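Local coordinates for protein transcription initiation factor IIB (Methanocaldococcus vulcanius, PDB 5O9I) that probably cuts itself out of its host transcription factor by protein splicing, as a mini-intein with the HINT fold, at residues P76-M80 with E166-A172; S96-F100 with F190-N194; S9-I13 with I184-G188. One frame throughout, in Å; residues are numbered along the deposited sequence.

How the contacts relate
The three contacts differ in depth. Contact 1 is a surface contact between a loop and the turn entering strand 171-176, made by apolar packing and close fit, without hydrogen bonds between its segments. Contact 2 is partly buried and contact 3 is buried, and each adds one straight backbone hydrogen bond to its apolar packing. Contacts 2 and 3 hold the two arms of one hairpin, strands 190-193 and 182-185, which are neighbours in a sheet. Phe-190 O probably accepts a bond from Ala-185 N, 3.0 Å away. Contact 2 ties this hairpin to strand 98-103, and contact 3 ties it to strand 11-16. Contact 1 touches contact 3 near Thr-168 and Ser-9. Its centre lies about 17 Å from that of contact 2.

Contact 1: P76-M80 with E166-A172; sequences PVSEM and EPTNGYA
Val-77 and Pro-167 form the middle of this contact in the mostly beta HINT fold of the intein. The loop after strand 71-76 lies over the turn that leads into strand 171-176. The main bump is Val-77 CG1. It sits in a shallow hollow between Pro-167 and Ala-172, 3.7 Å from Pro-167 CG and 4.1 Å from Ala-172 CB. The valine side chain is turned with CG1 between its backbone N and carbonyl carbon (chi1 75°), which aims this methyl at the turn.

The ring of Pro-167 is the answering bump. It fits under the backbone of Val-77 and Ser-78. Its CG comes 3.4 Å from Val-77 O, and its CD 3.3 Å from Ser-78 O. With an alanine here CG and CD would be gone, which would probably open a gap under those two carbonyls and leave Val-77 CG1 with only part of its wall.

At the far end, the rings of Pro-76 and Tyr-171 lie side by side and point the same way. Pro-76 CD and Tyr-171 CE2 are 3.5 Å apart. Beside this pair the backbones meet at a CA-H...O contact, with Pro-76 CA 3.6 Å from Gly-170 O.

Backbone hydrogen bonds of Met-80 with Val-165 and of Ala-172 with His-75 fix the flanks. Asp-7 of strand 6-7 touches both Met-80 and Pro-167. The Met-80 chain bends at its second and third torsions, and its terminal CE ends 4.1 Å from Ala-172 CB.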
ATOM      1  N   PRO A  76      16.534   0.917  -1.588  1.00124.19           N
ATOM      2  CA  PRO A  76      17.112   1.150  -0.254  1.00128.10           C
ATOM      3  C   PRO A  76      16.621   2.458   0.374  1.00126.90           C
ATOM      4  O   PRO A  76      16.295   3.429  -0.328  1.00129.05           O
ATOM      5  CB  PRO A  76      18.630   1.197  -0.506  1.00133.05           C
ATOM      6  CG  PRO A  76      18.860   0.656  -1.886  1.00133.91           C
ATOM      7  CD  PRO A  76      17.561   0.697  -2.626  1.00127.71           C
ATOM      8  N   VAL A  77      16.561   2.458   1.695  1.00124.75           N
ATOM      9  CA  VAL A  77      15.889   3.508   2.415  1.00123.40           C
ATOM     10  C   VAL A  77      16.394   3.470   3.837  1.00128.34           C
ATOM     11  O   VAL A  77      16.694   2.385   4.358  1.00126.28           O
ATOM     12  CB  VAL A  77      14.365   3.247   2.361  1.00120.36           C
ATOM     13  CG1 VAL A  77      13.952   2.101   3.306  1.00119.44           C
ATOM     14  CG2 VAL A  77      13.565   4.513   2.600  1.00118.16           C
ATOM     15  N   SER A  78      16.521   4.646   4.449  1.00135.50           N
ATOM     16  CA  SER A  78      17.089   4.789   5.805  1.00145.75           C
ATOM     17  C   SER A  78      16.017   5.007   6.860  1.00147.96           C
ATOM     18  O   SER A  78      16.183   4.580   8.018  1.00149.83           O
ATOM     19  CB  SER A  78      18.116   5.939   5.846  1.00152.06           C
ATOM     20  OG  SER A  78      17.517   7.230   5.965  1.00153.66           O
ATOM     21  N   GLU A  79      14.921   5.657   6.454  1.00148.98           N
ATOM     22  CA  GLU A  79      13.812   5.960   7.340  1.00147.13           C
ATOM     23  C   GLU A  79      12.510   5.262   6.919  1.00139.56           C
ATOM     24  O   GLU A  79      12.424   4.694   5.848  1.00133.58           O
ATOM     25  CB  GLU A  79      13.644   7.478   7.435  1.00148.79           C
ATOM     26  CG  GLU A  79      14.702   8.130   8.312  1.00156.17           C
ATOM     27  CD  GLU A  79      14.225   9.393   9.008  1.00158.03           C
ATOM     28  OE1 GLU A  79      13.537  10.223   8.347  1.00151.01           O
ATOM     29  OE2 GLU A  79      14.565   9.561  10.211  1.00163.95           O
ATOM     30  N   MET A  80      11.534   5.283   7.825  1.00138.40           N
ATOM     31  CA  MET A  80      10.168   4.794   7.595  1.00133.63           C
ATOM     32  C   MET A  80       9.277   5.409   8.681  1.00129.25           C
ATOM     33  O   MET A  80       9.729   5.564   9.808  1.00132.08           O
ATOM     34  CB  MET A  80      10.127   3.258   7.668  1.00136.75           C
ATOM     35  CG  MET A  80       8.997   2.588   6.895  1.00136.01           C
ATOM     36  SD  MET A  80       9.472   1.787   5.353  1.00142.52           S
ATOM     37  CE  MET A  80       9.356   3.156   4.172  1.00142.20           C
ATOM     38  N   GLU A 166      13.062   2.697  11.782  1.00130.70           N
ATOM     39  CA  GLU A 166      13.975   2.150  10.798  1.00133.65           C
ATOM     40  C   GLU A 166      13.325   1.017  10.039  1.00125.03           C
ATOM     41  O   GLU A 166      12.494   0.300  10.571  1.00124.23           O
ATOM     42  CB  GLU A 166      15.295   1.690  11.461  1.00145.61           C
ATOM     43  CG  GLU A 166      15.301   0.268  12.067  1.00151.25           C
ATOM     44  CD  GLU A 166      16.467  -0.004  12.994  1.00160.97           C
ATOM     45  OE1 GLU A 166      17.537   0.643  12.834  1.00170.00           O
ATOM     46  OE2 GLU A 166      16.302  -0.886  13.874  1.00166.01           O
ATOM     47  N   PRO A 167      13.715   0.827   8.781  1.00120.92           N
ATOM     48  CA  PRO A 167      13.169  -0.229   7.934  1.00118.91           C
ATOM     49  C   PRO A 167      13.721  -1.633   8.045  1.00121.48           C
ATOM     50  O   PRO A 167      14.857  -1.872   7.647  1.00121.92           O
ATOM     51  CB  PRO A 167      13.540   0.236   6.548  1.00119.98           C
ATOM     52  CG  PRO A 167      14.741   1.054   6.759  1.00122.86           C
ATOM     53  CD  PRO A 167      14.390   1.826   7.966  1.00122.43           C
ATOM     54  N   THR A 168      12.841  -2.556   8.416  1.00120.79           N
ATOM     55  CA  THR A 168      13.113  -3.986   8.393  1.00119.30           C
ATOM     56  C   THR A 168      13.518  -4.347   6.938  1.00117.63           C
ATOM     57  O   THR A 168      12.892  -3.839   6.009  1.00121.67           O
ATOM     58  CB  THR A 168      11.861  -4.793   8.861  1.00119.40           C
ATOM     59  OG1 THR A 168      11.230  -5.440   7.752  1.00115.55           O
ATOM     60  CG2 THR A 168      10.802  -3.945   9.643  1.00116.34           C
ATOM     61  N   ASN A 169      14.535  -5.189   6.736  1.00115.32           N
ATOM     62  CA  ASN A 169      15.260  -5.279   5.481  1.00115.82           C
ATOM     63  C   ASN A 169      15.298  -3.886   4.890  1.00115.45           C
ATOM     64  O   ASN A 169      14.417  -3.573   4.111  1.00118.65           O
ATOM     65  CB  ASN A 169      14.702  -6.370   4.513  1.00110.11           C
ATOM     66  CG  ASN A 169      15.293  -6.287   3.089  1.00112.11           C
ATOM     67  OD1 ASN A 169      16.623  -5.894   2.971  1.00116.68           O
ATOM     68  ND2 ASN A 169      14.347  -6.475   2.011  1.00102.71           N
ATOM     69  N   GLY A 170      16.269  -3.056   5.276  1.00116.66           N
ATOM     70  CA  GLY A 170      16.431  -1.702   4.698  1.00119.18           C
ATOM     71  C   GLY A 170      16.090  -1.504   3.219  1.00117.30           C
ATOM     72  O   GLY A 170      16.924  -1.230   2.409  1.00119.16           O
ATOM     73  N   TYR A 171      14.832  -1.701   2.877  1.00115.91           N
ATOM     74  CA  TYR A 171      14.341  -1.677   1.506  1.00116.58           C
ATOM     75  C   TYR A 171      12.890  -1.355   1.662  1.00109.33           C
ATOM     76  O   TYR A 171      12.224  -1.931   2.519  1.00105.33           O
ATOM     77  CB  TYR A 171      14.422  -3.062   0.821  1.00122.63           C
ATOM     78  CG  TYR A 171      15.505  -3.284  -0.226  1.00132.24           C
ATOM     79  CD1 TYR A 171      15.509  -4.450  -0.969  1.00136.91           C
ATOM     80  CD2 TYR A 171      16.507  -2.343  -0.513  1.00138.64           C
ATOM     81  CE1 TYR A 171      16.479  -4.693  -1.934  1.00142.09           C
ATOM     82  CE2 TYR A 171      17.474  -2.585  -1.486  1.00144.58           C
ATOM     83  CZ  TYR A 171      17.440  -3.756  -2.222  1.00146.17           C
ATOM     84  OH  TYR A 171      18.441  -3.999  -3.160  1.00150.18           O
ATOM     85  N   ALA A 172      12.413  -0.441   0.831  1.00103.97           N
ATOM     86  CA  ALA A 172      11.006  -0.131   0.694  1.00 95.38           C
ATOM     87  C   ALA A 172      10.565  -0.682  -0.645  1.00 90.51           C
ATOM     88  O   ALA A 172      11.360  -0.871  -1.512  1.00 90.31           O
ATOM     89  CB  ALA A 172      10.776   1.368   0.763  1.00 94.48           C
TER

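Contact 2: S96-F100 with F190-N194; sequences SHSVF and FVLHN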
ATOM      1  N   SER A  96       7.275  10.317   1.950  1.00112.78           N
ATOM      2  CA  SER A  96       6.968  10.869   0.619  1.00114.56           C
ATOM      3  C   SER A  96       5.739  10.269  -0.056  1.00112.08           C
ATOM      4  O   SER A  96       5.071  10.964  -0.802  1.00107.30           O
ATOM      5  CB  SER A  96       8.128  10.633  -0.344  1.00118.45           C
ATOM      6  OG  SER A  96       8.077   9.296  -0.850  1.00115.23           O
ATOM      7  N   HIS A  97       5.481   8.976   0.185  1.00118.05           N
ATOM      8  CA  HIS A  97       4.409   8.221  -0.486  1.00115.94           C
ATOM      9  C   HIS A  97       3.055   8.687   0.064  1.00106.93           C
ATOM     10  O   HIS A  97       3.015   9.482   0.989  1.00106.19           O
ATOM     11  CB  HIS A  97       4.642   6.711  -0.267  1.00125.60           C
ATOM     12  CG  HIS A  97       3.755   5.813  -1.079  1.00128.57           C
ATOM     13  ND1 HIS A  97       2.699   5.117  -0.529  1.00124.77           N
ATOM     14  CD2 HIS A  97       3.752   5.517  -2.403  1.00135.84           C
ATOM     15  CE1 HIS A  97       2.076   4.443  -1.479  1.00123.68           C
ATOM     16  NE2 HIS A  97       2.700   4.656  -2.622  1.00130.17           N
ATOM     17  N   SER A  98       1.960   8.210  -0.502  1.00 96.80           N
ATOM     18  CA  SER A  98       0.664   8.769  -0.210  1.00 94.09           C
ATOM     19  C   SER A  98      -0.386   7.708   0.194  1.00 89.08           C
ATOM     20  O   SER A  98      -0.361   6.569  -0.271  1.00 86.29           O
ATOM     21  CB  SER A  98       0.224   9.601  -1.433  1.00 96.80           C
ATOM     22  OG  SER A  98       1.010   9.212  -2.588  1.00 95.05           O
ATOM     23  N   VAL A  99      -1.262   8.115   1.108  1.00 84.61           N
ATOM     24  CA  VAL A  99      -2.428   7.372   1.527  1.00 82.05           C
ATOM     25  C   VAL A  99      -3.625   8.230   1.175  1.00 78.80           C
ATOM     26  O   VAL A  99      -3.497   9.094   0.316  1.00 84.51           O
ATOM     27  CB  VAL A  99      -2.375   7.029   3.024  1.00 83.21           C
ATOM     28  CG1 VAL A  99      -1.067   6.322   3.349  1.00 83.89           C
ATOM     29  CG2 VAL A  99      -2.561   8.263   3.895  1.00 86.01           C
ATOM     30  N   PHE A 100      -4.790   7.981   1.759  1.00 72.25           N
ATOM     31  CA  PHE A 100      -5.966   8.744   1.387  1.00 70.96           C
ATOM     32  C   PHE A 100      -6.602   9.322   2.627  1.00 73.04           C
ATOM     33  O   PHE A 100      -6.473   8.759   3.718  1.00 75.82           O
ATOM     34  CB  PHE A 100      -7.002   7.882   0.692  1.00 65.53           C
ATOM     35  CG  PHE A 100      -6.654   7.498  -0.719  1.00 62.72           C
ATOM     36  CD1 PHE A 100      -5.855   6.370  -0.980  1.00 60.45           C
ATOM     37  CD2 PHE A 100      -7.163   8.211  -1.800  1.00 60.86           C
ATOM     38  CE1 PHE A 100      -5.560   5.990  -2.280  1.00 58.95           C
ATOM     39  CE2 PHE A 100      -6.887   7.810  -3.101  1.00 58.94           C
ATOM     40  CZ  PHE A 100      -6.084   6.717  -3.345  1.00 58.17           C
ATOM     41  N   PHE A 190      -4.789  -0.722   5.109  1.00 59.66           N
ATOM     42  CA  PHE A 190      -4.630   0.658   4.805  1.00 60.76           C
ATOM     43  C   PHE A 190      -4.571   0.822   3.296  1.00 60.71           C
ATOM     44  O   PHE A 190      -3.796   0.099   2.634  1.00 61.33           O
ATOM     45  CB  PHE A 190      -3.302   1.117   5.352  1.00 64.26           C
ATOM     46  CG  PHE A 190      -3.315   1.463   6.805  1.00 66.55           C
ATOM     47  CD1 PHE A 190      -3.013   0.521   7.757  1.00 67.98           C
ATOM     48  CD2 PHE A 190      -3.485   2.791   7.210  1.00 69.02           C
ATOM     49  CE1 PHE A 190      -2.974   0.879   9.121  1.00 70.27           C
ATOM     50  CE2 PHE A 190      -3.432   3.151   8.555  1.00 68.96           C
ATOM     51  CZ  PHE A 190      -3.186   2.198   9.508  1.00 69.59           C
ATOM     52  N   VAL A 191      -5.321   1.788   2.768  1.00 59.22           N
ATOM     53  CA  VAL A 191      -5.306   2.049   1.306  1.00 61.05           C
ATOM     54  C   VAL A 191      -4.141   2.966   0.896  1.00 66.55           C
ATOM     55  O   VAL A 191      -4.024   4.095   1.404  1.00 71.23           O
ATOM     56  CB  VAL A 191      -6.572   2.764   0.839  1.00 57.07           C
ATOM     57  CG1 VAL A 191      -6.600   2.857  -0.662  1.00 56.19           C
ATOM     58  CG2 VAL A 191      -7.806   2.047   1.390  1.00 57.31           C
ATOM     59  N   LEU A 192      -3.316   2.515  -0.042  1.00 68.84           N
ATOM     60  CA  LEU A 192      -2.149   3.267  -0.492  1.00 71.62           C
ATOM     61  C   LEU A 192      -2.388   3.780  -1.877  1.00 72.88           C
ATOM     62  O   LEU A 192      -3.028   3.083  -2.654  1.00 74.10           O
ATOM     63  CB  LEU A 192      -0.965   2.319  -0.552  1.00 75.01           C
ATOM     64  CG  LEU A 192      -0.164   2.051   0.743  1.00 76.20           C
ATOM     65  CD1 LEU A 192      -0.938   2.330   2.016  1.00 75.64           C
ATOM     66  CD2 LEU A 192       0.266   0.610   0.825  1.00 75.86           C
ATOM     67  N   HIS A 193      -1.888   4.979  -2.186  1.00 74.52           N
ATOM     68  CA  HIS A 193      -2.007   5.620  -3.542  1.00 77.93           C
ATOM     69  C   HIS A 193      -0.696   5.650  -4.307  1.00 75.78           C
ATOM     70  O   HIS A 193       0.348   6.002  -3.740  1.00 74.97           O
ATOM     71  CB  HIS A 193      -2.464   7.072  -3.402  1.00 80.81           C
ATOM     72  CG  HIS A 193      -2.655   7.775  -4.710  1.00 84.26           C
ATOM     73  ND1 HIS A 193      -3.558   7.354  -5.670  1.00 87.74           N
ATOM     74  CD2 HIS A 193      -2.068   8.884  -5.214  1.00 84.58           C
ATOM     75  CE1 HIS A 193      -3.507   8.166  -6.713  1.00 84.00           C
ATOM     76  NE2 HIS A 193      -2.619   9.110  -6.458  1.00 83.51           N
ATOM     77  N   ASN A 194      -0.751   5.340  -5.596  1.00 75.02           N
ATOM     78  CA  ASN A 194       0.475   5.319  -6.449  1.00 76.75           C
ATOM     79  C   ASN A 194       0.990   6.723  -6.842  1.00 74.86           C
ATOM     80  O   ASN A 194       0.198   7.581  -7.207  1.00 70.06           O
ATOM     81  CB  ASN A 194       0.218   4.462  -7.707  1.00 74.51           C
ATOM     82  CG  ASN A 194       0.391   2.968  -7.451  1.00 75.48           C
ATOM     83  OD1 ASN A 194       0.870   2.539  -6.362  1.00 73.25           O
ATOM     84  ND2 ASN A 194       0.016   2.147  -8.471  1.00 72.75           N
TER
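Ser-98 and His-193 join two skewed antiparallel strands of the HINT fold, 98-103 and 190-193. By sequence, His-97 probably belongs to the block B motif of inteins, and His-193 and Asn-194 to the C-terminal His-Asn motif. The contact thus brings two family motifs together.

The polar link is mainly backbone. His-193 N donates to Ser-98 O over 2.9 Å, nearly straight at 173°, although the donor stands above the carbonyl plane. Ser-98 OG adds a weak bond to His-193 O at 3.5 Å. His-97 NE2 is also 2.9 Å from His-193 O, but the angle is too poor for a hydrogen bond.

The remaining side-chain packing lies along the strands. Leu-192 CB meets the edge of the His-97 ring, 3.8 Å from CE1. Val-99 CG1 faces Leu-192 CD1 at 4.2 Å. Val-191 CG1 packs 3.6 Å from Phe-100 CD1. Leu-121 and Val-122 of strand 120-124 back this layer.

The aromatic pair is Phe-100 and His-193. Their planes stand at 76° with centroids 5.2 Å apart, an oblique arrangement. His-193 has CG anti to its backbone N (chi1 -178°), which brings the imidazole beside the phenylalanine. Phe-58 meets Phe-100 edge-to-face, and Pro-109 touches both side chains. The phenyl also reaches the root of the histidine side chain, with Phe-100 CE1 3.5 Å from His-193 CB.

Contact 3: S9-I13 with I184-G188; sequences SEPII and IAGFG
The Phe-187 ring carries Pro-11 over one face. Pro-11 CG stands 3.7 Å from the centroid of the Phe-187 ring, only 9° off the ring normal, so this is a well-centred CH-pi contact. The two side chains cross at about a right angle. Phe-187 has CG anti to its carbonyl carbon (chi1 -77°), which swings the phenyl back to the proline. The other flat group is the carboxylate of Glu-10. Its OE1 lies 3.6 Å from Gly-186 CA, while OE2 accepts a bond from the backbone N of Arg-92. The bond to Arg-92 N holds the carboxylate in place, with OE1 against Gly-186 CA.

One backbone hydrogen bond joins the two segments. Gly-186 N donates to Pro-11 O at 2.9 Å, almost straight (168°) and close to the line of the carbonyl bond. Gly-186 has a positive phi, and with its psi a side chain would jam against the carbonyl of Ala-185. Farther along, Ile-12 CG2 meets Ala-185 CB at 3.5 Å and also touches Ile-184 O.

In the HINT fold this joins the start of the first long strand to the end of strand 182-185, the first arm of the C-terminal hairpin. Strand 11-16 runs between strands 19-24 and 53-58. Ile-12 also packs on Ile-25 and Leu-28 of helix 25-34, and Ile-184 rests on Ile-56 of strand 53-58 and Phe-64 of strand 64-68.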
ATOM      1  N   SER A   9       8.128  -5.942   5.541  1.00 92.26           N
ATOM      2  CA  SER A   9       7.344  -6.919   6.316  1.00 95.19           C
ATOM      3  C   SER A   9       5.830  -6.746   6.238  1.00 89.04           C
ATOM      4  O   SER A   9       5.134  -7.646   6.621  1.00 88.26           O
ATOM      5  CB  SER A   9       7.779  -6.908   7.778  1.00 97.43           C
ATOM      6  OG  SER A   9       7.777  -5.581   8.257  1.00103.06           O
ATOM      7  N   GLU A  10       5.327  -5.624   5.713  1.00 87.16           N
ATOM      8  CA  GLU A  10       3.877  -5.389   5.647  1.00 80.05           C
ATOM      9  C   GLU A  10       3.217  -6.440   4.758  1.00 77.61           C
ATOM     10  O   GLU A  10       3.725  -6.764   3.684  1.00 79.80           O
ATOM     11  CB  GLU A  10       3.575  -4.013   5.092  1.00 80.99           C
ATOM     12  CG  GLU A  10       4.073  -2.856   5.952  1.00 85.44           C
ATOM     13  CD  GLU A  10       3.381  -2.771   7.312  1.00 89.64           C
ATOM     14  OE1 GLU A  10       2.302  -3.407   7.487  1.00 87.19           O
ATOM     15  OE2 GLU A  10       3.913  -2.034   8.199  1.00 95.79           O
ATOM     16  N   PRO A  11       2.115  -7.046   5.230  1.00 73.70           N
ATOM     17  CA  PRO A  11       1.460  -8.079   4.455  1.00 69.70           C
ATOM     18  C   PRO A  11       0.446  -7.536   3.442  1.00 64.72           C
ATOM     19  O   PRO A  11      -0.113  -6.432   3.611  1.00 60.46           O
ATOM     20  CB  PRO A  11       0.781  -8.932   5.526  1.00 69.43           C
ATOM     21  CG  PRO A  11       0.487  -7.972   6.611  1.00 69.72           C
ATOM     22  CD  PRO A  11       1.545  -6.936   6.592  1.00 72.81           C
ATOM     23  N   ILE A  12       0.244  -8.340   2.410  1.00 63.75           N
ATOM     24  CA  ILE A  12      -0.705  -8.067   1.364  1.00 65.77           C
ATOM     25  C   ILE A  12      -1.395  -9.335   0.925  1.00 63.88           C
ATOM     26  O   ILE A  12      -0.840 -10.408   0.899  1.00 64.98           O
ATOM     27  CB  ILE A  12      -0.090  -7.467   0.051  1.00 69.62           C
ATOM     28  CG1 ILE A  12       1.175  -8.237  -0.300  1.00 74.95           C
ATOM     29  CG2 ILE A  12       0.159  -5.966   0.164  1.00 68.89           C
ATOM     30  CD1 ILE A  12       1.768  -7.866  -1.632  1.00 79.75           C
ATOM     31  N   ILE A  13      -2.617  -9.156   0.505  1.00 62.80           N
ATOM     32  CA  ILE A  13      -3.392 -10.260   0.027  1.00 63.61           C
ATOM     33  C   ILE A  13      -3.186 -10.229  -1.466  1.00 64.64           C
ATOM     34  O   ILE A  13      -3.449  -9.215  -2.100  1.00 61.88           O
ATOM     35  CB  ILE A  13      -4.853 -10.062   0.407  1.00 59.46           C
ATOM     36  CG1 ILE A  13      -4.949  -9.883   1.948  1.00 58.34           C
ATOM     37  CG2 ILE A  13      -5.609 -11.232  -0.132  1.00 61.02           C
ATOM     38  CD1 ILE A  13      -6.312  -9.596   2.537  1.00 56.32           C
ATOM     39  N   ILE A 184      -4.245  -2.046  -1.238  1.00 49.03           N
ATOM     40  CA  ILE A 184      -4.220  -2.032   0.204  1.00 50.34           C
ATOM     41  C   ILE A 184      -3.159  -2.931   0.692  1.00 52.38           C
ATOM     42  O   ILE A 184      -2.785  -3.908   0.044  1.00 51.40           O
ATOM     43  CB  ILE A 184      -5.570  -2.427   0.797  1.00 48.70           C
ATOM     44  CG1 ILE A 184      -5.794  -3.915   0.608  1.00 47.64           C
ATOM     45  CG2 ILE A 184      -6.679  -1.597   0.117  1.00 47.62           C
ATOM     46  CD1 ILE A 184      -7.154  -4.340   0.865  1.00 47.02           C
ATOM     47  N   ALA A 185      -2.698  -2.588   1.869  1.00 55.03           N
ATOM     48  CA  ALA A 185      -1.646  -3.359   2.507  1.00 59.26           C
ATOM     49  C   ALA A 185      -1.699  -3.067   4.004  1.00 60.06           C
ATOM     50  O   ALA A 185      -2.318  -2.084   4.421  1.00 60.87           O
ATOM     51  CB  ALA A 185      -0.300  -2.967   1.916  1.00 61.66           C
ATOM     52  N   GLY A 186      -1.073  -3.934   4.794  1.00 60.91           N
ATOM     53  CA  GLY A 186      -1.039  -3.749   6.254  1.00 60.93           C
ATOM     54  C   GLY A 186      -2.114  -4.612   6.871  1.00 59.42           C
ATOM     55  O   GLY A 186      -3.069  -4.978   6.205  1.00 55.52           O
ATOM     56  N   PHE A 187      -1.948  -4.974   8.135  1.00 60.76           N
ATOM     57  CA  PHE A 187      -2.927  -5.812   8.761  1.00 61.20           C
ATOM     58  C   PHE A 187      -4.311  -5.168   8.704  1.00 61.63           C
ATOM     59  O   PHE A 187      -5.297  -5.855   8.309  1.00 63.91           O
ATOM     60  CB  PHE A 187      -2.512  -6.231  10.170  1.00 61.46           C
ATOM     61  CG  PHE A 187      -1.471  -7.330  10.175  1.00 61.73           C
ATOM     62  CD1 PHE A 187      -1.789  -8.617   9.728  1.00 60.71           C
ATOM     63  CD2 PHE A 187      -0.189  -7.082  10.586  1.00 63.77           C
ATOM     64  CE1 PHE A 187      -0.834  -9.634   9.704  1.00 62.56           C
ATOM     65  CE2 PHE A 187       0.775  -8.123  10.598  1.00 65.42           C
ATOM     66  CZ  PHE A 187       0.455  -9.393  10.143  1.00 63.54           C
ATOM     67  N   GLY A 188      -4.383  -3.873   8.998  1.00 58.91           N
ATOM     68  CA  GLY A 188      -5.639  -3.191   8.848  1.00 58.00           C
ATOM     69  C   GLY A 188      -6.097  -2.814   7.410  1.00 58.90           C
ATOM     70  O   GLY A 188      -7.158  -2.166   7.251  1.00 59.87           O
TER